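Local structure of CBS domain-containing protein CBSX2 (Arabidopsis thaliana, 3SL7) at residues A[10-16]-A[141-146]; A[52-56]-A[127-131]; A[25-29]-A[57-61]. The protein is a chloroplast CBS-pair protein that probably acts as a redox regulator by modulating the thioredoxin system, here crystallised as the part carrying its two CBS domains. All coordinates share one frame. Residue numbers count along the deposited sequence, not the author numbering.

In the fold
Along the chain contact 1 closes the widest loop, and contacts 2 and 3, whose segments alternate, both lie inside it. Contact 1 adds strand 11-12 to the edge of the sheet built by the second CBS repeat. Contact 2, its centre about 15 Å away, meets it where Ile144 touches Phe129 and Arg131, and joins the two repeats. Contact 3 stays within the first repeat, about 12 Å between centres from contact 2; both use helix 55-58, and Val53 of contact 2 packs on Leu58 of contact 3. Contacts 1 and 3, centres about 22 Å apart, flank the chain's centre. Two contacts thus tie the CBS repeats together, and the third reaches the dimer interface.

Contact 1 of 3, residues A[10-16]-A[141-146]; sequences MTPRQNL and LIGILT
Thr11 and Ile144 form an antiparallel, hydrogen-bonded pair, CA-CA 5.1 Å, closed by Thr11 N to Ile144 O at 2.7 Å and Ile144 N to Thr11 O at 3.0 Å. Strand 141-146 is extended except at Ile142 (phi/psi -118/-9), which with a flat Gly143 (-179/-178) makes a classic beta bulge opposite Val134 of the neighbouring strand 131-135. Gly143 is the hollow: a CB would clash with Thr11 O and the selenium of selenomethionine Met10, so the backbone of Thr11 comes in, O to Gly143 CA 3.1 Å. Met10 (chi1 p, then t, t) lies along this dent, its CE 3.6 Å from Ile142 O. Through the Thr11-Ile144 pair the short strand 11-12 extends the edge of the sheet of the second CBS repeat, the first repeat's N-terminal segment crossing over to the other repeat. After Pro12 a 3-10 turn, 13-15, brings the chain round to Leu16 (m, t), which plugs the gap between Leu141 and Ile144: CD1 to Leu141 CG and CD2 to Ile144 CG2 are both 3.4 Å. Thr11 CB rests 3.6 Å from Ile144 CG2, while its OG1 bonds Asn149. Arg13, extended through chi3, stretches past Ile142 and makes a cation-pi contact with Trp47.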
HETATM    1  N   MSE A  10       2.080  -1.915  16.672  1.00 32.81           N
HETATM    2  CA  MSE A  10       1.914  -2.887  15.596  1.00 28.06           C
HETATM    3  C   MSE A  10       0.470  -3.007  15.144  1.00 29.75           C
HETATM    4  O   MSE A  10      -0.471  -2.663  15.870  1.00 28.02           O
HETATM    5  CB  MSE A  10       2.370  -4.264  16.062  1.00 26.55           C
HETATM    6  CG  MSE A  10       1.407  -4.872  17.056  1.00 23.42           C
HETATM    7 SE   MSE A  10       2.077  -6.570  17.694  1.00 30.06          SE
HETATM    8  CE  MSE A  10       0.449  -7.245  18.562  1.00 28.30           C
ATOM      9  N   THR A  11       0.307  -3.527  13.937  1.00 24.02           N
ATOM     10  CA  THR A  11      -0.991  -3.885  13.416  1.00 21.15           C
ATOM     11  C   THR A  11      -1.436  -5.150  14.120  1.00 27.84           C
ATOM     12  O   THR A  11      -0.750  -6.170  14.052  1.00 38.63           O
ATOM     13  CB  THR A  11      -0.892  -4.157  11.899  1.00 21.73           C
ATOM     14  OG1 THR A  11      -0.348  -2.997  11.257  1.00 27.55           O
ATOM     15  CG2 THR A  11      -2.257  -4.469  11.314  1.00 29.70           C
ATOM     16  N   PRO A  12      -2.590  -5.092  14.795  1.00 37.30           N
ATOM     17  CA  PRO A  12      -3.165  -6.215  15.542  1.00 37.05           C
ATOM     18  C   PRO A  12      -3.417  -7.408  14.634  1.00 36.38           C
ATOM     19  O   PRO A  12      -3.586  -7.233  13.431  1.00 33.03           O
ATOM     20  CB  PRO A  12      -4.511  -5.662  16.011  1.00 43.54           C
ATOM     21  CG  PRO A  12      -4.372  -4.186  15.946  1.00 51.93           C
ATOM     22  CD  PRO A  12      -3.470  -3.914  14.804  1.00 42.98           C
ATOM     23  N   ARG A  13      -3.448  -8.599  15.217  1.00 36.65           N
ATOM     24  CA  ARG A  13      -3.739  -9.832  14.494  1.00 40.69           C
ATOM     25  C   ARG A  13      -5.040  -9.701  13.705  1.00 44.84           C
ATOM     26  O   ARG A  13      -5.138 -10.174  12.574  1.00 43.26           O
ATOM     27  CB  ARG A  13      -3.845 -10.984  15.501  1.00 46.20           C
ATOM     28  CG  ARG A  13      -4.020 -12.396  14.945  1.00 50.10           C
ATOM     29  CD  ARG A  13      -4.215 -13.349  16.133  1.00 64.09           C
ATOM     30  NE  ARG A  13      -4.344 -14.763  15.783  1.00 81.97           N
ATOM     31  CZ  ARG A  13      -3.449 -15.702  16.090  1.00 84.67           C
ATOM     32  NH1 ARG A  13      -2.336 -15.388  16.746  1.00 53.85           N
ATOM     33  NH2 ARG A  13      -3.662 -16.961  15.736  1.00101.86           N
ATOM     34  N   GLN A  14      -6.037  -9.051  14.300  1.00 43.54           N
ATOM     35  CA  GLN A  14      -7.362  -8.980  13.687  1.00 45.14           C
ATOM     36  C   GLN A  14      -7.357  -8.201  12.380  1.00 42.93           C
ATOM     37  O   GLN A  14      -8.297  -8.301  11.595  1.00 47.39           O
ATOM     38  CB  GLN A  14      -8.405  -8.400  14.655  1.00 44.36           C
ATOM     39  CG  GLN A  14      -8.065  -7.023  15.212  1.00 66.29           C
ATOM     40  CD  GLN A  14      -7.423  -7.087  16.588  1.00 83.35           C
ATOM     41  OE1 GLN A  14      -6.652  -8.001  16.890  1.00 78.51           O
ATOM     42  NE2 GLN A  14      -7.750  -6.118  17.433  1.00 95.79           N
ATOM     43  N   ASN A  15      -6.296  -7.439  12.140  1.00 37.83           N
ATOM     44  CA  ASN A  15      -6.203  -6.668  10.906  1.00 32.56           C
ATOM     45  C   ASN A  15      -5.195  -7.233   9.911  1.00 44.49           C
ATOM     46  O   ASN A  15      -4.902  -6.609   8.894  1.00 51.02           O
ATOM     47  CB  ASN A  15      -5.922  -5.198  11.219  1.00 43.36           C
ATOM     48  CG  ASN A  15      -6.991  -4.586  12.105  1.00 53.30           C
ATOM     49  OD1 ASN A  15      -6.698  -3.982  13.135  1.00 60.57           O
ATOM     50  ND2 ASN A  15      -8.246  -4.759  11.714  1.00 67.47           N
ATOM     51  N   LEU A  16      -4.672  -8.420  10.201  1.00 35.63           N
ATOM     52  CA  LEU A  16      -3.739  -9.072   9.288  1.00 36.88           C
ATOM     53  C   LEU A  16      -4.488  -9.714   8.139  1.00 43.28           C
ATOM     54  O   LEU A  16      -5.663 -10.071   8.266  1.00 40.67           O
ATOM     55  CB  LEU A  16      -2.913 -10.155   9.990  1.00 30.38           C
ATOM     56  CG  LEU A  16      -2.104  -9.663  11.187  1.00 36.63           C
ATOM     57  CD1 LEU A  16      -1.306 -10.752  11.921  1.00 44.78           C
ATOM     58  CD2 LEU A  16      -1.319  -8.389  10.923  1.00 29.72           C
ATOM     59  N   LEU A 141       1.954 -15.886  14.589  1.00 23.99           N
ATOM     60  CA  LEU A 141       1.799 -14.528  14.097  1.00 26.29           C
ATOM     61  C   LEU A 141       0.796 -13.779  14.963  1.00 25.48           C
ATOM     62  O   LEU A 141      -0.356 -14.188  15.056  1.00 27.73           O
ATOM     63  CB  LEU A 141       1.275 -14.572  12.667  1.00 29.09           C
ATOM     64  CG  LEU A 141       1.080 -13.217  12.014  1.00 30.55           C
ATOM     65  CD1 LEU A 141       2.421 -12.515  11.965  1.00 24.11           C
ATOM     66  CD2 LEU A 141       0.499 -13.393  10.604  1.00 27.04           C
ATOM     67  N   ILE A 142       1.219 -12.692  15.602  1.00 25.56           N
ATOM     68  CA  ILE A 142       0.291 -11.948  16.454  1.00 25.99           C
ATOM     69  C   ILE A 142       0.093 -10.525  15.959  1.00 23.33           C
ATOM     70  O   ILE A 142      -0.782  -9.800  16.420  1.00 31.95           O
ATOM     71  CB  ILE A 142       0.722 -11.943  17.934  1.00 22.15           C
ATOM     72  CG1 ILE A 142       2.116 -11.339  18.094  1.00 24.94           C
ATOM     73  CG2 ILE A 142       0.681 -13.350  18.507  1.00 22.90           C
ATOM     74  CD1 ILE A 142       2.526 -11.130  19.574  1.00 31.28           C
ATOM     75  N   GLY A 143       0.904 -10.127  14.990  1.00 28.98           N
ATOM     76  CA  GLY A 143       0.751  -8.811  14.421  1.00 26.23           C
ATOM     77  C   GLY A 143       1.765  -8.573  13.334  1.00 31.08           C
ATOM     78  O   GLY A 143       2.568  -9.438  13.002  1.00 22.45           O
ATOM     79  N   ILE A 144       1.740  -7.377  12.779  1.00 22.59           N
ATOM     80  CA  ILE A 144       2.764  -7.000  11.842  1.00 25.12           C
ATOM     81  C   ILE A 144       3.122  -5.543  12.087  1.00 25.44           C
ATOM     82  O   ILE A 144       2.263  -4.737  12.443  1.00 29.59           O
ATOM     83  CB  ILE A 144       2.311  -7.284  10.362  1.00 24.90           C
ATOM     84  CG1 ILE A 144       3.487  -7.199   9.403  1.00 38.78           C
ATOM     85  CG2 ILE A 144       1.201  -6.336   9.912  1.00 34.97           C
ATOM     86  CD1 ILE A 144       3.221  -7.920   8.083  1.00 46.80           C
ATOM     87  N   LEU A 145       4.403  -5.221  11.950  1.00 21.98           N
ATOM     88  CA  LEU A 145       4.840  -3.829  11.999  1.00 23.15           C
ATOM     89  C   LEU A 145       5.111  -3.331  10.587  1.00 24.50           C
ATOM     90  O   LEU A 145       5.946  -3.885   9.866  1.00 26.91           O
ATOM     91  CB  LEU A 145       6.106  -3.672  12.844  1.00 26.20           C
ATOM     92  CG  LEU A 145       6.515  -2.213  13.086  1.00 34.76           C
ATOM     93  CD1 LEU A 145       5.514  -1.524  14.034  1.00 26.67           C
ATOM     94  CD2 LEU A 145       7.933  -2.129  13.649  1.00 28.18           C
ATOM     95  N   THR A 146       4.412  -2.271  10.207  1.00 24.38           N
ATOM     96  CA  THR A 146       4.554  -1.700   8.882  1.00 28.47           C
ATOM     97  C   THR A 146       5.196  -0.337   9.023  1.00 34.08           C
ATOM     98  O   THR A 146       5.217   0.217  10.109  1.00 28.23           O
ATOM     99  CB  THR A 146       3.182  -1.500   8.227  1.00 27.04           C
ATOM    100  OG1 THR A 146       2.477  -0.460   8.918  1.00 30.83           O
ATOM    101  CG2 THR A 146       2.355  -2.791   8.292  1.00 27.65           C
TER

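Contact 2 of 3, residues A[52-56]-A[127-131]; sequences VVSDY and TKFRR. With ACT (acetate ion), chain C.
Segment 52-56 is the end of a strand, 52-54, running into a helix; Ser54 holds the N-cap position without a capping bond from its side chain. Facing it, in 127-131, a type I turn runs from Thr127 to Arg130, with Arg130 N bonded to Thr127 O at 2.9 Å. Ser54 and Phe129 are the nearest CA pair, 7.2 Å apart. Thr127 also makes an ST turn, its OG1 accepting from Phe129 N at 3.3 Å. Phe129 (chi1 t) lays its ring against the strand: Val52 CB sits over one face, a CH-pi contact 3.5 Å from the ring centroid, while the edge meets Ser54 OG at 3.3 Å from CD1 and Val53 O at 3.6 Å from CE1. Arg130 takes positive phi (57/21), turning the chain toward strand 131-135. Arg131 reaches back: a water bridges its NH1 (3.2 Å) and Ser54 OG (2.9 Å), NH2 bonds Thr38, and NE weakly holds an acetate, 2.6 Å to OXT. The CBS repeats thus meet through an aromatic plug without direct hydrogen bonds, and the acetate, probably from the crystallisation liquor, marks where a carboxylate can sit.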
ATOM      1  N   VAL A  52       6.715 -15.027   4.184  1.00 19.28           N
ATOM      2  CA  VAL A  52       6.057 -13.831   3.694  1.00 21.35           C
ATOM      3  C   VAL A  52       6.076 -13.917   2.177  1.00 31.90           C
ATOM      4  O   VAL A  52       6.949 -14.564   1.594  1.00 30.07           O
ATOM      5  CB  VAL A  52       6.789 -12.544   4.152  1.00 20.97           C
ATOM      6  CG1 VAL A  52       6.777 -12.436   5.695  1.00 29.65           C
ATOM      7  CG2 VAL A  52       8.219 -12.532   3.634  1.00 29.25           C
ATOM      8  N   VAL A  53       5.111 -13.271   1.536  1.00 25.79           N
ATOM      9  CA  VAL A  53       5.039 -13.297   0.072  1.00 26.61           C
ATOM     10  C   VAL A  53       4.508 -11.963  -0.411  1.00 27.46           C
ATOM     11  O   VAL A  53       3.636 -11.367   0.228  1.00 29.58           O
ATOM     12  CB  VAL A  53       4.170 -14.477  -0.443  1.00 26.01           C
ATOM     13  CG1 VAL A  53       2.707 -14.274  -0.073  1.00 28.28           C
ATOM     14  CG2 VAL A  53       4.349 -14.631  -1.950  1.00 24.30           C
ATOM     15  N   SER A  54       5.074 -11.472  -1.510  1.00 25.91           N
ATOM     16  CA  SER A  54       4.712 -10.172  -2.040  1.00 30.97           C
ATOM     17  C   SER A  54       4.150 -10.253  -3.434  1.00 30.01           C
ATOM     18  O   SER A  54       4.277 -11.285  -4.094  1.00 31.42           O
ATOM     19  CB  SER A  54       5.945  -9.281  -2.079  1.00 38.95           C
ATOM     20  OG  SER A  54       6.446  -9.096  -0.775  1.00 42.79           O
ATOM     21  N   ASP A  55       3.549  -9.154  -3.891  1.00 33.93           N
ATOM     22  CA  ASP A  55       3.083  -9.078  -5.275  1.00 36.43           C
ATOM     23  C   ASP A  55       4.222  -9.381  -6.256  1.00 37.91           C
ATOM     24  O   ASP A  55       4.009 -10.060  -7.247  1.00 38.20           O
ATOM     25  CB  ASP A  55       2.428  -7.722  -5.588  1.00 35.25           C
ATOM     26  CG  ASP A  55       3.234  -6.534  -5.072  1.00 45.13           C
ATOM     27  OD1 ASP A  55       4.409  -6.704  -4.679  1.00 41.71           O
ATOM     28  OD2 ASP A  55       2.685  -5.414  -5.071  1.00 50.60           O
ATOM     29  N   TYR A  56       5.428  -8.901  -5.959  1.00 41.27           N
ATOM     30  CA  TYR A  56       6.586  -9.139  -6.824  1.00 39.53           C
ATOM     31  C   TYR A  56       6.978 -10.621  -6.899  1.00 43.31           C
ATOM     32  O   TYR A  56       7.629 -11.049  -7.852  1.00 46.44           O
ATOM     33  CB  TYR A  56       7.791  -8.252  -6.428  1.00 40.40           C
ATOM     34  CG  TYR A  56       8.218  -8.313  -4.977  1.00 50.43           C
ATOM     35  CD1 TYR A  56       8.024  -7.228  -4.125  1.00 53.60           C
ATOM     36  CD2 TYR A  56       8.827  -9.449  -4.453  1.00 69.35           C
ATOM     37  CE1 TYR A  56       8.422  -7.281  -2.792  1.00 51.03           C
ATOM     38  CE2 TYR A  56       9.222  -9.508  -3.121  1.00 69.78           C
ATOM     39  CZ  TYR A  56       9.020  -8.424  -2.298  1.00 62.59           C
ATOM     40  OH  TYR A  56       9.413  -8.488  -0.974  1.00 74.21           O
ATOM     41  N   THR A 127      14.704  -5.423   5.408  1.00 56.69           N
ATOM     42  CA  THR A 127      14.011  -6.538   4.765  1.00 54.78           C
ATOM     43  C   THR A 127      13.291  -6.066   3.498  1.00 51.92           C
ATOM     44  O   THR A 127      12.650  -5.012   3.521  1.00 49.69           O
ATOM     45  CB  THR A 127      12.992  -7.176   5.728  1.00 52.80           C
ATOM     46  OG1 THR A 127      12.213  -8.152   5.025  1.00 70.03           O
ATOM     47  CG2 THR A 127      12.056  -6.118   6.290  1.00 49.91           C
ATOM     48  N   LYS A 128      13.395  -6.825   2.401  1.00 52.28           N
ATOM     49  CA  LYS A 128      12.739  -6.425   1.152  1.00 49.93           C
ATOM     50  C   LYS A 128      11.229  -6.373   1.345  1.00 46.01           C
ATOM     51  O   LYS A 128      10.532  -5.582   0.712  1.00 44.85           O
ATOM     52  CB  LYS A 128      13.106  -7.351  -0.018  1.00 52.74           C
ATOM     53  CG  LYS A 128      12.800  -6.736  -1.380  1.00 72.83           C
ATOM     54  CD  LYS A 128      13.212  -7.633  -2.541  1.00 95.60           C
ATOM     55  CE  LYS A 128      12.174  -8.704  -2.807  1.00104.93           C
ATOM     56  NZ  LYS A 128      12.353  -9.297  -4.160  1.00103.97           N
ATOM     57  N   PHE A 129      10.734  -7.201   2.261  1.00 45.60           N
ATOM     58  CA  PHE A 129       9.317  -7.215   2.589  1.00 42.58           C
ATOM     59  C   PHE A 129       8.843  -5.884   3.188  1.00 40.84           C
ATOM     60  O   PHE A 129       7.664  -5.551   3.095  1.00 42.22           O
ATOM     61  CB  PHE A 129       9.024  -8.377   3.530  1.00 43.40           C
ATOM     62  CG  PHE A 129       7.574  -8.724   3.627  1.00 41.15           C
ATOM     63  CD1 PHE A 129       6.840  -9.003   2.481  1.00 39.83           C
ATOM     64  CD2 PHE A 129       6.950  -8.799   4.856  1.00 40.80           C
ATOM     65  CE1 PHE A 129       5.500  -9.330   2.561  1.00 40.09           C
ATOM     66  CE2 PHE A 129       5.606  -9.126   4.954  1.00 51.96           C
ATOM     67  CZ  PHE A 129       4.876  -9.392   3.801  1.00 40.76           C
ATOM     68  N   ARG A 130       9.759  -5.127   3.793  1.00 42.60           N
ATOM     69  CA  ARG A 130       9.428  -3.811   4.355  1.00 41.58           C
ATOM     70  C   ARG A 130       8.300  -3.841   5.395  1.00 39.69           C
ATOM     71  O   ARG A 130       7.633  -2.836   5.642  1.00 38.22           O
ATOM     72  CB  ARG A 130       9.057  -2.841   3.242  1.00 53.07           C
ATOM     73  CG  ARG A 130      10.180  -2.573   2.247  1.00 62.71           C
ATOM     74  CD  ARG A 130      11.222  -1.620   2.816  1.00 90.54           C
ATOM     75  NE  ARG A 130      10.986  -0.246   2.382  1.00109.39           N
ATOM     76  CZ  ARG A 130      11.499   0.281   1.274  1.00117.15           C
ATOM     77  NH1 ARG A 130      12.280  -0.453   0.494  1.00125.96           N
ATOM     78  NH2 ARG A 130      11.236   1.539   0.949  1.00112.33           N
ATOM     79  N   ARG A 131       8.066  -5.008   5.970  1.00 30.79           N
ATOM     80  CA  ARG A 131       7.214  -5.148   7.146  1.00 29.15           C
ATOM     81  C   ARG A 131       7.888  -6.191   8.011  1.00 28.36           C
ATOM     82  O   ARG A 131       8.678  -6.982   7.508  1.00 31.01           O
ATOM     83  CB  ARG A 131       5.824  -5.646   6.762  1.00 27.44           C
ATOM     84  CG  ARG A 131       5.199  -4.935   5.590  1.00 44.77           C
ATOM     85  CD  ARG A 131       4.074  -5.781   5.024  1.00 44.60           C
ATOM     86  NE  ARG A 131       3.364  -5.112   3.940  1.00 49.18           N
ATOM     87  CZ  ARG A 131       3.722  -5.164   2.660  1.00 41.75           C
ATOM     88  NH1 ARG A 131       4.796  -5.846   2.289  1.00 40.81           N
ATOM     89  NH2 ARG A 131       3.004  -4.529   1.746  1.00 50.24           N
TER
HETATM   90  C   ACT C   2       0.396  -4.172   5.336  1.00 46.17           C
HETATM   91  O   ACT C   2       0.760  -3.174   4.681  1.00 44.53           O
HETATM   92  OXT ACT C   2       1.019  -5.224   5.089  1.00 52.92           O
HETATM   93  CH3 ACT C   2      -0.707  -4.108   6.358  1.00 44.93           C
HETATM   94  O   HOH W   1       6.307  -6.183  -0.505  1.00 45.76           O

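Contact 3 of 3, residues A[25-29]-A[57-61]; sequences VDDAL and DLLAL
Two helical pieces of the first CBS repeat face each other here, the first turn of helix 25-35 and the end of the short helix 55-58, with Val25 and Leu58 the nearest CA atoms at 6.3 Å. Residues 25-29 are regular helix, Leu29 N bonding Val25 O at 2.8 Å, so Val25, Ala28 and Leu29 point their CA-to-CB bonds at the other segment. Leu58 still has helical angles (-71/-26); Leu59 (-117/29) is the first to leave them. Leu58, in the mt rotamer (chi1 -60°, chi2 171°), sends its side chain toward the helix, CD1 coming within 3.8 Å of Ala28 CB and CD2 4.1 Å from Val25 CG2. Val25 is t (chi1 161°), which also places CG1 3.9 Å from Leu58 O. In the beta-alpha-beta-beta-alpha order of a CBS repeat this is helix 25-35 packing on the helix that follows strand 49-54. Leu29, again mt, rests CD2 where Leu58 and Leu59 adjoin, 3.8 Å from Leu58 CB and 3.8 Å from Leu59 CG. Leu59 shares that rotamer (-68°, 168°): its CA-to-CB bond points sideways, yet the isobutyl group reaches Leu29. No hydrogen bond crosses the interface. Leu103 of helix 100-103 touches both Val25 and Leu58, and Ile92 of helix 85-93 both Leu29 and Leu59. On the second subunit, Leu155 packs on Leu29 and Val151 on Leu59, while Lys158 of that subunit forms a salt bridge with Asp26.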
ATOM      1  N   VAL A  25      -1.887 -19.188  -6.002  1.00 35.24           N
ATOM      2  CA  VAL A  25      -1.353 -17.876  -6.340  1.00 37.05           C
ATOM      3  C   VAL A  25      -2.485 -16.913  -6.653  1.00 37.31           C
ATOM      4  O   VAL A  25      -2.453 -15.749  -6.245  1.00 33.46           O
ATOM      5  CB  VAL A  25      -0.349 -17.967  -7.505  1.00 37.60           C
ATOM      6  CG1 VAL A  25      -0.152 -16.615  -8.170  1.00 35.89           C
ATOM      7  CG2 VAL A  25       0.972 -18.504  -6.992  1.00 30.90           C
ATOM      8  N   ASP A  26      -3.497 -17.420  -7.350  1.00 35.09           N
ATOM      9  CA  ASP A  26      -4.660 -16.629  -7.747  1.00 44.43           C
ATOM     10  C   ASP A  26      -5.400 -16.079  -6.542  1.00 34.53           C
ATOM     11  O   ASP A  26      -5.758 -14.898  -6.505  1.00 39.60           O
ATOM     12  CB  ASP A  26      -5.632 -17.469  -8.595  1.00 47.03           C
ATOM     13  CG  ASP A  26      -5.225 -17.541 -10.047  1.00 74.04           C
ATOM     14  OD1 ASP A  26      -4.390 -16.709 -10.458  1.00 60.68           O
ATOM     15  OD2 ASP A  26      -5.743 -18.418 -10.777  1.00 91.44           O
ATOM     16  N   ASP A  27      -5.648 -16.938  -5.557  1.00 34.25           N
ATOM     17  CA  ASP A  27      -6.339 -16.489  -4.357  1.00 39.77           C
ATOM     18  C   ASP A  27      -5.516 -15.484  -3.560  1.00 38.30           C
ATOM     19  O   ASP A  27      -6.072 -14.544  -2.997  1.00 35.17           O
ATOM     20  CB  ASP A  27      -6.748 -17.664  -3.478  1.00 35.40           C
ATOM     21  CG  ASP A  27      -7.862 -18.482  -4.094  1.00 46.26           C
ATOM     22  OD1 ASP A  27      -8.535 -17.988  -5.027  1.00 42.51           O
ATOM     23  OD2 ASP A  27      -8.064 -19.618  -3.632  1.00 49.98           O
ATOM     24  N   ALA A  28      -4.201 -15.690  -3.504  1.00 36.20           N
ATOM     25  CA  ALA A  28      -3.313 -14.744  -2.841  1.00 35.80           C
ATOM     26  C   ALA A  28      -3.358 -13.392  -3.560  1.00 39.53           C
ATOM     27  O   ALA A  28      -3.457 -12.347  -2.925  1.00 32.09           O
ATOM     28  CB  ALA A  28      -1.892 -15.284  -2.799  1.00 32.74           C
ATOM     29  N   LEU A  29      -3.290 -13.414  -4.888  1.00 35.12           N
ATOM     30  CA  LEU A  29      -3.408 -12.183  -5.667  1.00 34.11           C
ATOM     31  C   LEU A  29      -4.730 -11.480  -5.379  1.00 37.93           C
ATOM     32  O   LEU A  29      -4.761 -10.269  -5.181  1.00 36.96           O
ATOM     33  CB  LEU A  29      -3.276 -12.470  -7.168  1.00 31.07           C
ATOM     34  CG  LEU A  29      -1.858 -12.709  -7.678  1.00 36.25           C
ATOM     35  CD1 LEU A  29      -1.872 -13.220  -9.121  1.00 36.60           C
ATOM     36  CD2 LEU A  29      -1.017 -11.457  -7.552  1.00 42.10           C
ATOM     37  N   ASP A  57       6.571 -11.405  -5.908  1.00 26.31           N
ATOM     38  CA  ASP A  57       6.821 -12.843  -5.927  1.00 26.05           C
ATOM     39  C   ASP A  57       5.757 -13.545  -6.748  1.00 32.00           C
ATOM     40  O   ASP A  57       6.055 -14.428  -7.547  1.00 36.93           O
ATOM     41  CB  ASP A  57       6.790 -13.417  -4.512  1.00 31.35           C
ATOM     42  CG  ASP A  57       7.878 -12.855  -3.623  1.00 38.98           C
ATOM     43  OD1 ASP A  57       9.028 -12.734  -4.097  1.00 40.86           O
ATOM     44  OD2 ASP A  57       7.576 -12.544  -2.447  1.00 40.35           O
ATOM     45  N   LEU A  58       4.507 -13.149  -6.531  1.00 29.94           N
ATOM     46  CA  LEU A  58       3.369 -13.791  -7.170  1.00 40.94           C
ATOM     47  C   LEU A  58       3.289 -13.485  -8.668  1.00 41.52           C
ATOM     48  O   LEU A  58       2.750 -14.277  -9.436  1.00 37.38           O
ATOM     49  CB  LEU A  58       2.076 -13.371  -6.467  1.00 31.49           C
ATOM     50  CG  LEU A  58       1.979 -13.713  -4.980  1.00 33.30           C
ATOM     51  CD1 LEU A  58       0.767 -13.046  -4.356  1.00 33.38           C
ATOM     52  CD2 LEU A  58       1.935 -15.232  -4.777  1.00 35.42           C
ATOM     53  N   LEU A  59       3.838 -12.348  -9.090  1.00 34.31           N
ATOM     54  CA  LEU A  59       3.742 -11.943 -10.495  1.00 36.18           C
ATOM     55  C   LEU A  59       5.100 -11.864 -11.184  1.00 35.18           C
ATOM     56  O   LEU A  59       5.289 -11.079 -12.103  1.00 71.19           O
ATOM     57  CB  LEU A  59       3.019 -10.599 -10.617  1.00 33.66           C
ATOM     58  CG  LEU A  59       1.536 -10.655 -10.251  1.00 39.03           C
ATOM     59  CD1 LEU A  59       0.967  -9.261 -10.119  1.00 59.32           C
ATOM     60  CD2 LEU A  59       0.758 -11.473 -11.276  1.00 40.74           C
ATOM     61  N   ALA A  60       6.048 -12.670 -10.720  1.00 44.80           N
ATOM     62  CA  ALA A  60       7.380 -12.660 -11.289  1.00 56.62           C
ATOM     63  C   ALA A  60       7.365 -13.414 -12.606  1.00 75.19           C
ATOM     64  O   ALA A  60       7.531 -12.811 -13.669  1.00 68.49           O
ATOM     65  CB  ALA A  60       8.375 -13.277 -10.331  1.00 69.70           C
ATOM     66  N   LEU A  61       7.142 -14.726 -12.519  1.00 91.61           N
ATOM     67  CA  LEU A  61       7.139 -15.633 -13.673  1.00108.93           C
ATOM     68  C   LEU A  61       7.526 -14.971 -14.998  1.00107.78           C
ATOM     69  O   LEU A  61       8.593 -15.239 -15.554  1.00 97.72           O
ATOM     70  CB  LEU A  61       5.789 -16.331 -13.795  1.00108.60           C
TER